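Local coordinates for flagellar hook associated protein type 3 FlgL (Legionella pneumophila subsp. pneumophila, PDB 5YTI) that probably serves as a structural component of the bacterial flagellum, as a hook-associated protein of the flagellin family, at residues N82-Q96 against L110-Y124. Residues are numbered along the deposited sequence; the frame is centred on the assembly and turned at random.
Sequences NAVNSLHRLREIQIQ and LAVEAQALLNQLLDY
Ile93 and Leu117 interlock knobs-into-holes in an antiparallel helical hairpin of the flagellin-type N-terminal helical region, where 82-96 and 110-124 run with their directions 161° apart and their axes 10.0 Å apart at closest approach. Ile93 enters the hole formed by Leu110, Glu113, Ala114 and Leu117, its CD1 3.8 Å from Leu117 CD1. Leu117 returns the fit among Ser86, Arg89, Leu90 and Ile93, while Leu90 meets Leu121 tip to tip, CD1 to CD1 at 3.9 Å. Small Ser86 suits the closest backbone approach, its CA 6.2 Å from that of Leu117; its OG accepts a weak hydrogen bond from Gln120 NE2 and lies at the edge of the Tyr124 ring. One face of that ring takes a CH-pi contact from Asn82 CB. On the partly exposed flank, Arg89 grips Glu113 side-on: NE points almost straight at OE2 (177°). The NH2 bond to OE1, 2.7 Å, is more bent and uses the syn lone pair of OE1. With CG anti to the backbone N (chi1 -165°) and the chain extended beyond, Glu113 can span to the other helix. Ile93 CG1 lies over the guanidinium face. Helix 296-307 adds Met303 against Ile93 and Ile304 against Ala114. Leucine and isoleucine branches, with small Ser86 and alanines, thus make up the buried side, while a two-pronged salt bridge ties the flank.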
ATOM      1  N   ASN A  82      -8.515 -18.600  -5.764  1.00 84.80           N
ATOM      2  CA  ASN A  82      -8.701 -19.323  -4.476  1.00 85.77           C
ATOM      3  C   ASN A  82      -8.543 -18.377  -3.280  1.00 85.30           C
ATOM      4  O   ASN A  82      -9.281 -18.449  -2.306  1.00 86.75           O
ATOM      5  CB  ASN A  82      -7.643 -20.443  -4.281  1.00 85.12           C
ATOM      6  CG  ASN A  82      -7.843 -21.654  -5.176  1.00 84.67           C
ATOM      7  OD1 ASN A  82      -8.956 -21.975  -5.590  1.00 83.94           O
ATOM      8  ND2 ASN A  82      -6.740 -22.347  -5.470  1.00 85.58           N
ATOM      9  N   ALA A  83      -7.522 -17.537  -3.350  1.00 83.74           N
ATOM     10  CA  ALA A  83      -7.176 -16.682  -2.263  1.00 83.29           C
ATOM     11  C   ALA A  83      -8.214 -15.588  -2.093  1.00 84.82           C
ATOM     12  O   ALA A  83      -8.386 -15.046  -0.982  1.00 87.98           O
ATOM     13  CB  ALA A  83      -5.811 -16.081  -2.497  1.00 84.03           C
ATOM     14  N   VAL A  84      -8.918 -15.242  -3.167  1.00 84.17           N
ATOM     15  CA  VAL A  84     -10.025 -14.285  -3.016  1.00 84.24           C
ATOM     16  C   VAL A  84     -11.156 -14.987  -2.257  1.00 84.64           C
ATOM     17  O   VAL A  84     -11.662 -14.471  -1.266  1.00 85.94           O
ATOM     18  CB  VAL A  84     -10.499 -13.691  -4.362  1.00 81.75           C
ATOM     19  CG1 VAL A  84     -11.855 -12.990  -4.216  1.00 79.80           C
ATOM     20  CG2 VAL A  84      -9.433 -12.747  -4.908  1.00 79.79           C
ATOM     21  N   ASN A  85     -11.512 -16.183  -2.704  1.00 87.03           N
ATOM     22  CA  ASN A  85     -12.460 -17.020  -1.974  1.00 87.31           C
ATOM     23  C   ASN A  85     -12.249 -17.001  -0.464  1.00 86.67           C
ATOM     24  O   ASN A  85     -13.203 -16.799   0.303  1.00 82.52           O
ATOM     25  CB  ASN A  85     -12.369 -18.455  -2.465  1.00 88.40           C
ATOM     26  CG  ASN A  85     -13.079 -18.643  -3.775  1.00 91.09           C
ATOM     27  OD1 ASN A  85     -13.907 -17.806  -4.154  1.00 90.88           O
ATOM     28  ND2 ASN A  85     -12.766 -19.737  -4.481  1.00 89.50           N
ATOM     29  N   SER A  86     -11.007 -17.220  -0.046  1.00 85.54           N
ATOM     30  CA  SER A  86     -10.681 -17.207   1.362  1.00 85.97           C
ATOM     31  C   SER A  86     -10.967 -15.832   1.998  1.00 87.57           C
ATOM     32  O   SER A  86     -11.445 -15.747   3.133  1.00 92.14           O
ATOM     33  CB  SER A  86      -9.219 -17.613   1.571  1.00 85.57           C
ATOM     34  OG  SER A  86      -8.989 -18.956   1.175  1.00 85.83           O
ATOM     35  N   LEU A  87     -10.689 -14.752   1.277  1.00 85.91           N
ATOM     36  CA  LEU A  87     -10.866 -13.436   1.842  1.00 81.81           C
ATOM     37  C   LEU A  87     -12.291 -13.064   1.851  1.00 80.93           C
ATOM     38  O   LEU A  87     -12.690 -12.277   2.689  1.00 84.49           O
ATOM     39  CB  LEU A  87     -10.110 -12.413   1.033  1.00 83.00           C
ATOM     40  CG  LEU A  87      -8.605 -12.510   1.295  1.00 84.62           C
ATOM     41  CD1 LEU A  87      -7.785 -11.930   0.144  1.00 83.42           C
ATOM     42  CD2 LEU A  87      -8.286 -11.814   2.616  1.00 84.70           C
ATOM     43  N   HIS A  88     -13.071 -13.595   0.917  1.00 79.97           N
ATOM     44  CA  HIS A  88     -14.498 -13.238   0.835  1.00 82.31           C
ATOM     45  C   HIS A  88     -15.242 -13.704   2.075  1.00 81.35           C
ATOM     46  O   HIS A  88     -16.188 -13.063   2.550  1.00 76.86           O
ATOM     47  CB  HIS A  88     -15.162 -13.819  -0.424  1.00 84.38           C
ATOM     48  CG  HIS A  88     -15.151 -12.878  -1.591  1.00 88.71           C
ATOM     49  ND1 HIS A  88     -15.087 -13.310  -2.898  1.00 88.42           N
ATOM     50  CD2 HIS A  88     -15.160 -11.522  -1.641  1.00 90.55           C
ATOM     51  CE1 HIS A  88     -15.080 -12.263  -3.705  1.00 89.55           C
ATOM     52  NE2 HIS A  88     -15.110 -11.167  -2.968  1.00 90.96           N
ATOM     53  N   ARG A  89     -14.758 -14.827   2.586  1.00 82.35           N
ATOM     54  CA  ARG A  89     -15.306 -15.492   3.738  1.00 84.36           C
ATOM     55  C   ARG A  89     -14.751 -14.785   4.957  1.00 84.78           C
ATOM     56  O   ARG A  89     -15.517 -14.449   5.863  1.00 87.40           O
ATOM     57  CB  ARG A  89     -14.951 -17.000   3.724  1.00 86.01           C
ATOM     58  CG  ARG A  89     -15.378 -17.830   4.945  1.00 87.33           C
ATOM     59  CD  ARG A  89     -16.876 -17.753   5.288  1.00 87.62           C
ATOM     60  NE  ARG A  89     -17.140 -18.311   6.624  1.00 87.79           N
ATOM     61  CZ  ARG A  89     -18.103 -17.895   7.458  1.00 87.84           C
ATOM     62  NH1 ARG A  89     -18.943 -16.935   7.112  1.00 85.22           N
ATOM     63  NH2 ARG A  89     -18.237 -18.447   8.655  1.00 88.57           N
ATOM     64  N   LEU A  90     -13.446 -14.520   4.987  1.00 80.83           N
ATOM     65  CA  LEU A  90     -12.904 -13.718   6.078  1.00 80.15           C
ATOM     66  C   LEU A  90     -13.689 -12.409   6.227  1.00 80.93           C
ATOM     67  O   LEU A  90     -13.778 -11.842   7.315  1.00 83.10           O
ATOM     68  CB  LEU A  90     -11.415 -13.442   5.868  1.00 80.86           C
ATOM     69  CG  LEU A  90     -10.504 -14.650   6.136  1.00 81.44           C
ATOM     70  CD1 LEU A  90      -9.166 -14.496   5.447  1.00 81.31           C
ATOM     71  CD2 LEU A  90     -10.322 -14.882   7.630  1.00 81.29           C
ATOM     72  N   ARG A  91     -14.273 -11.920   5.142  1.00 81.34           N
ATOM     73  CA  ARG A  91     -15.003 -10.669   5.214  1.00 81.00           C
ATOM     74  C   ARG A  91     -16.385 -10.902   5.813  1.00 79.56           C
ATOM     75  O   ARG A  91     -16.875 -10.086   6.588  1.00 78.41           O
ATOM     76  CB  ARG A  91     -15.098 -10.025   3.832  1.00 81.96           C
ATOM     77  CG  ARG A  91     -16.195  -9.006   3.790  1.00 83.68           C
ATOM     78  CD  ARG A  91     -16.058  -7.986   2.696  1.00 84.15           C
ATOM     79  NE  ARG A  91     -17.172  -7.051   2.844  1.00 87.78           N
ATOM     80  CZ  ARG A  91     -17.205  -5.850   2.296  1.00 90.46           C
ATOM     81  NH1 ARG A  91     -16.193  -5.446   1.526  1.00 92.31           N
ATOM     82  NH2 ARG A  91     -18.245  -5.062   2.504  1.00 90.24           N
ATOM     83  N   GLU A  92     -17.014 -12.011   5.434  1.00 81.10           N
ATOM     84  CA  GLU A  92     -18.286 -12.435   6.042  1.00 81.34           C
ATOM     85  C   GLU A  92     -18.048 -12.536   7.542  1.00 81.71           C
ATOM     86  O   GLU A  92     -18.702 -11.843   8.326  1.00 87.87           O
ATOM     87  CB  GLU A  92     -18.780 -13.785   5.494  1.00 83.14           C
ATOM     88  CG  GLU A  92     -19.314 -13.786   4.055  1.00 85.13           C
ATOM     89  CD  GLU A  92     -19.838 -15.135   3.557  1.00 87.30           C
ATOM     90  OE1 GLU A  92     -19.087 -16.123   3.321  1.00 91.51           O
ATOM     91  OE2 GLU A  92     -21.051 -15.196   3.347  1.00 94.68           O
ATOM     92  N   ILE A  93     -17.065 -13.348   7.929  1.00 80.02           N
ATOM     93  CA  ILE A  93     -16.628 -13.463   9.332  1.00 79.94           C
ATOM     94  C   ILE A  93     -16.403 -12.108  10.024  1.00 79.93           C
ATOM     95  O   ILE A  93     -16.975 -11.876  11.073  1.00 78.25           O
ATOM     96  CB  ILE A  93     -15.348 -14.322   9.494  1.00 78.87           C
ATOM     97  CG1 ILE A  93     -15.650 -15.783   9.209  1.00 79.47           C
ATOM     98  CG2 ILE A  93     -14.791 -14.202  10.909  1.00 78.86           C
ATOM     99  CD1 ILE A  93     -14.452 -16.718   9.273  1.00 80.40           C
ATOM    100  N   GLN A  94     -15.590 -11.218   9.450  1.00 81.74           N
ATOM    101  CA  GLN A  94     -15.318  -9.943  10.127  1.00 85.07           C
ATOM    102  C   GLN A  94     -16.581  -9.171  10.388  1.00 87.09           C
ATOM    103  O   GLN A  94     -16.647  -8.461  11.386  1.00 89.10           O
ATOM    104  CB  GLN A  94     -14.326  -9.037   9.376  1.00 84.50           C
ATOM    105  CG  GLN A  94     -13.877  -7.767  10.130  1.00 82.48           C
ATOM    106  CD  GLN A  94     -13.620  -7.974  11.619  1.00 82.64           C
ATOM    107  OE1 GLN A  94     -13.059  -8.976  12.051  1.00 85.44           O
ATOM    108  NE2 GLN A  94     -14.030  -7.013  12.407  1.00 84.62           N
ATOM    109  N   ILE A  95     -17.576  -9.298   9.515  1.00 88.88           N
ATOM    110  CA  ILE A  95     -18.787  -8.513   9.688  1.00 91.55           C
ATOM    111  C   ILE A  95     -19.608  -8.956  10.889  1.00 91.98           C
ATOM    112  O   ILE A  95     -20.105  -8.111  11.611  1.00 87.52           O
ATOM    113  CB  ILE A  95     -19.658  -8.510   8.440  1.00 95.11           C
ATOM    114  CG1 ILE A  95     -19.403  -7.219   7.669  1.00 96.59           C
ATOM    115  CG2 ILE A  95     -21.132  -8.578   8.836  1.00 95.85           C
ATOM    116  CD1 ILE A  95     -19.940  -7.257   6.258  1.00 98.00           C
ATOM    117  N   GLN A  96     -19.729 -10.268  11.097  1.00 96.07           N
ATOM    118  CA  GLN A  96     -20.390 -10.815  12.287  1.00 99.75           C
ATOM    119  C   GLN A  96     -19.654 -10.411  13.571  1.00101.93           C
ATOM    120  O   GLN A  96     -20.291 -10.148  14.625  1.00102.48           O
ATOM    121  CB  GLN A  96     -20.440 -12.341  12.283  1.00103.04           C
ATOM    122  CG  GLN A  96     -20.369 -13.037  10.940  1.00105.80           C
ATOM    123  CD  GLN A  96     -21.701 -13.122  10.248  1.00107.27           C
ATOM    124  OE1 GLN A  96     -21.830 -12.732   9.084  1.00106.76           O
ATOM    125  NE2 GLN A  96     -22.699 -13.645  10.953  1.00108.62           N
ATOM    126  N   LEU A 110     -15.626 -18.764  15.425  1.00 88.43           N
ATOM    127  CA  LEU A 110     -15.173 -18.052  14.228  1.00 84.99           C
ATOM    128  C   LEU A 110     -13.672 -17.844  14.278  1.00 83.76           C
ATOM    129  O   LEU A 110     -12.980 -18.012  13.284  1.00 81.84           O
ATOM    130  CB  LEU A 110     -15.897 -16.702  14.085  1.00 84.67           C
ATOM    131  CG  LEU A 110     -17.415 -16.831  13.872  1.00 82.97           C
ATOM    132  CD1 LEU A 110     -18.110 -15.512  13.638  1.00 82.51           C
ATOM    133  CD2 LEU A 110     -17.717 -17.735  12.719  1.00 82.23           C
ATOM    134  N   ALA A 111     -13.180 -17.502  15.456  1.00 85.04           N
ATOM    135  CA  ALA A 111     -11.740 -17.497  15.739  1.00 87.84           C
ATOM    136  C   ALA A 111     -10.997 -18.715  15.217  1.00 87.41           C
ATOM    137  O   ALA A 111      -9.812 -18.645  14.882  1.00 86.87           O
ATOM    138  CB  ALA A 111     -11.516 -17.429  17.241  1.00 90.30           C
ATOM    139  N   VAL A 112     -11.658 -19.854  15.231  1.00 88.19           N
ATOM    140  CA  VAL A 112     -10.979 -21.074  14.861  1.00 90.88           C
ATOM    141  C   VAL A 112     -11.129 -21.254  13.368  1.00 92.19           C
ATOM    142  O   VAL A 112     -10.195 -21.739  12.705  1.00 93.09           O
ATOM    143  CB  VAL A 112     -11.497 -22.291  15.649  1.00 92.23           C
ATOM    144  CG1 VAL A 112     -10.901 -23.569  15.118  1.00 92.76           C
ATOM    145  CG2 VAL A 112     -11.140 -22.139  17.124  1.00 93.57           C
ATOM    146  N   GLU A 113     -12.275 -20.840  12.822  1.00 91.04           N
ATOM    147  CA  GLU A 113     -12.388 -20.812  11.375  1.00 90.20           C
ATOM    148  C   GLU A 113     -11.359 -19.848  10.785  1.00 88.03           C
ATOM    149  O   GLU A 113     -10.626 -20.225   9.874  1.00 85.08           O
ATOM    150  CB  GLU A 113     -13.775 -20.432  10.898  1.00 92.05           C
ATOM    151  CG  GLU A 113     -13.937 -20.775   9.428  1.00 93.79           C
ATOM    152  CD  GLU A 113     -15.226 -20.281   8.819  1.00 95.86           C
ATOM    153  OE1 GLU A 113     -15.993 -19.586   9.521  1.00 96.54           O
ATOM    154  OE2 GLU A 113     -15.463 -20.592   7.627  1.00 99.75           O
ATOM    155  N   ALA A 114     -11.296 -18.621  11.306  1.00 85.13           N
ATOM    156  CA  ALA A 114     -10.303 -17.675  10.824  1.00 84.78           C
ATOM    157  C   ALA A 114      -8.919 -18.289  10.882  1.00 85.91           C
ATOM    158  O   ALA A 114      -8.135 -18.094   9.964  1.00 85.95           O
ATOM    159  CB  ALA A 114     -10.343 -16.374  11.597  1.00 83.62           C
ATOM    160  N   GLN A 115      -8.614 -19.060  11.925  1.00 88.27           N
ATOM    161  CA  GLN A 115      -7.301 -19.729  11.981  1.00 90.57           C
ATOM    162  C   GLN A 115      -7.152 -20.724  10.834  1.00 89.70           C
ATOM    163  O   GLN A 115      -6.083 -20.845  10.270  1.00 91.82           O
ATOM    164  CB  GLN A 115      -6.986 -20.380  13.356  1.00 92.93           C
ATOM    165  CG  GLN A 115      -5.579 -21.024  13.500  1.00 93.68           C
ATOM    166  CD  GLN A 115      -4.418 -20.023  13.699  1.00 93.40           C
ATOM    167  OE1 GLN A 115      -4.474 -19.154  14.584  1.00 93.65           O
ATOM    168  NE2 GLN A 115      -3.354 -20.157  12.879  1.00 90.35           N
ATOM    169  N   ALA A 116      -8.208 -21.428  10.454  1.00 92.04           N
ATOM    170  CA  ALA A 116      -8.093 -22.313   9.280  1.00 89.90           C
ATOM    171  C   ALA A 116      -7.841 -21.498   8.004  1.00 89.40           C
ATOM    172  O   ALA A 116      -7.023 -21.893   7.174  1.00 87.23           O
ATOM    173  CB  ALA A 116      -9.322 -23.187   9.127  1.00 89.78           C
ATOM    174  N   LEU A 117      -8.514 -20.350   7.867  1.00 89.85           N
ATOM    175  CA  LEU A 117      -8.355 -19.509   6.682  1.00 88.27           C
ATOM    176  C   LEU A 117      -6.956 -18.903   6.610  1.00 88.15           C
ATOM    177  O   LEU A 117      -6.322 -18.969   5.566  1.00 88.99           O
ATOM    178  CB  LEU A 117      -9.458 -18.453   6.587  1.00 87.56           C
ATOM    179  CG  LEU A 117     -10.842 -19.101   6.367  1.00 88.43           C
ATOM    180  CD1 LEU A 117     -11.998 -18.232   6.850  1.00 87.42           C
ATOM    181  CD2 LEU A 117     -11.060 -19.471   4.908  1.00 89.37           C
ATOM    182  N   LEU A 118      -6.447 -18.363   7.710  1.00 87.90           N
ATOM    183  CA  LEU A 118      -5.052 -17.935   7.743  1.00 88.18           C
ATOM    184  C   LEU A 118      -4.150 -19.044   7.175  1.00 89.47           C
ATOM    185  O   LEU A 118      -3.403 -18.810   6.234  1.00 94.81           O
ATOM    186  CB  LEU A 118      -4.619 -17.572   9.166  1.00 88.79           C
ATOM    187  CG  LEU A 118      -3.119 -17.320   9.410  1.00 89.25           C
ATOM    188  CD1 LEU A 118      -2.591 -16.247   8.486  1.00 88.36           C
ATOM    189  CD2 LEU A 118      -2.850 -16.914  10.850  1.00 91.29           C
ATOM    190  N   ASN A 119      -4.226 -20.247   7.734  1.00 91.16           N
ATOM    191  CA  ASN A 119      -3.404 -21.385   7.286  1.00 93.30           C
ATOM    192  C   ASN A 119      -3.599 -21.643   5.781  1.00 92.65           C
ATOM    193  O   ASN A 119      -2.639 -21.924   5.056  1.00 91.06           O
ATOM    194  CB  ASN A 119      -3.726 -22.675   8.084  1.00 97.58           C
ATOM    195  CG  ASN A 119      -3.434 -22.564   9.597  1.00100.70           C
ATOM    196  OD1 ASN A 119      -3.039 -21.504  10.120  1.00104.02           O
ATOM    197  ND2 ASN A 119      -3.620 -23.682  10.305  1.00101.00           N
ATOM    198  N   GLN A 120      -4.844 -21.537   5.316  1.00 91.07           N
ATOM    199  CA  GLN A 120      -5.164 -21.670   3.891  1.00 88.95           C
ATOM    200  C   GLN A 120      -4.340 -20.668   3.064  1.00 84.99           C
ATOM    201  O   GLN A 120      -3.696 -21.033   2.087  1.00 83.70           O
ATOM    202  CB  GLN A 120      -6.682 -21.489   3.681  1.00 90.19           C
ATOM    203  CG  GLN A 120      -7.226 -21.944   2.327  1.00 91.72           C
ATOM    204  CD  GLN A 120      -8.627 -22.542   2.392  1.00 93.57           C
ATOM    205  OE1 GLN A 120      -8.773 -23.757   2.260  1.00 97.65           O
ATOM    206  NE2 GLN A 120      -9.665 -21.703   2.586  1.00 92.74           N
ATOM    207  N   LEU A 121      -4.318 -19.413   3.497  1.00 83.33           N
ATOM    208  CA  LEU A 121      -3.638 -18.347   2.761  1.00 81.09           C
ATOM    209  C   LEU A 121      -2.137 -18.508   2.777  1.00 82.24           C
ATOM    210  O   LEU A 121      -1.468 -18.167   1.810  1.00 83.52           O
ATOM    211  CB  LEU A 121      -4.028 -16.981   3.300  1.00 78.10           C
ATOM    212  CG  LEU A 121      -5.474 -16.565   3.047  1.00 76.67           C
ATOM    213  CD1 LEU A 121      -5.745 -15.304   3.815  1.00 77.96           C
ATOM    214  CD2 LEU A 121      -5.740 -16.304   1.585  1.00 76.05           C
ATOM    215  N   LEU A 122      -1.599 -19.047   3.857  1.00 84.72           N
ATOM    216  CA  LEU A 122      -0.163 -19.391   3.876  1.00 87.87           C
ATOM    217  C   LEU A 122       0.202 -20.518   2.880  1.00 88.04           C
ATOM    218  O   LEU A 122       1.327 -20.569   2.387  1.00 85.58           O
ATOM    219  CB  LEU A 122       0.296 -19.782   5.296  1.00 88.51           C
ATOM    220  CG  LEU A 122       0.222 -18.651   6.317  1.00 91.35           C
ATOM    221  CD1 LEU A 122       0.125 -19.138   7.751  1.00 91.60           C
ATOM    222  CD2 LEU A 122       1.418 -17.719   6.154  1.00 94.06           C
ATOM    223  N   ASP A 123      -0.737 -21.434   2.631  1.00 90.55           N
ATOM    224  CA  ASP A 123      -0.496 -22.547   1.726  1.00 91.18           C
ATOM    225  C   ASP A 123      -0.460 -21.928   0.331  1.00 90.92           C
ATOM    226  O   ASP A 123       0.454 -22.212  -0.448  1.00 89.52           O
ATOM    227  CB  ASP A 123      -1.587 -23.642   1.829  1.00 94.26           C
ATOM    228  CG  ASP A 123      -1.514 -24.476   3.144  1.00 96.23           C
ATOM    229  OD1 ASP A 123      -0.646 -24.172   3.984  1.00100.20           O
ATOM    230  OD2 ASP A 123      -2.320 -25.436   3.336  1.00 92.00           O
ATOM    231  N   TYR A 124      -1.414 -21.030   0.044  1.00 88.78           N
ATOM    232  CA  TYR A 124      -1.479 -20.369  -1.274  1.00 85.19           C
ATOM    233  C   TYR A 124      -0.237 -19.526  -1.518  1.00 82.30           C
ATOM    234  O   TYR A 124       0.351 -19.554  -2.599  1.00 79.06           O
ATOM    235  CB  TYR A 124      -2.738 -19.507  -1.423  1.00 85.25           C
ATOM    236  CG  TYR A 124      -4.074 -20.230  -1.232  1.00 85.48           C
ATOM    237  CD1 TYR A 124      -4.257 -21.555  -1.627  1.00 87.59           C
ATOM    238  CD2 TYR A 124      -5.154 -19.571  -0.696  1.00 87.03           C
ATOM    239  CE1 TYR A 124      -5.470 -22.209  -1.466  1.00 88.16           C
ATOM    240  CE2 TYR A 124      -6.372 -20.209  -0.531  1.00 90.05           C
ATOM    241  CZ  TYR A 124      -6.527 -21.528  -0.916  1.00 89.67           C
ATOM    242  OH  TYR A 124      -7.745 -22.135  -0.725  1.00 91.17           O
TER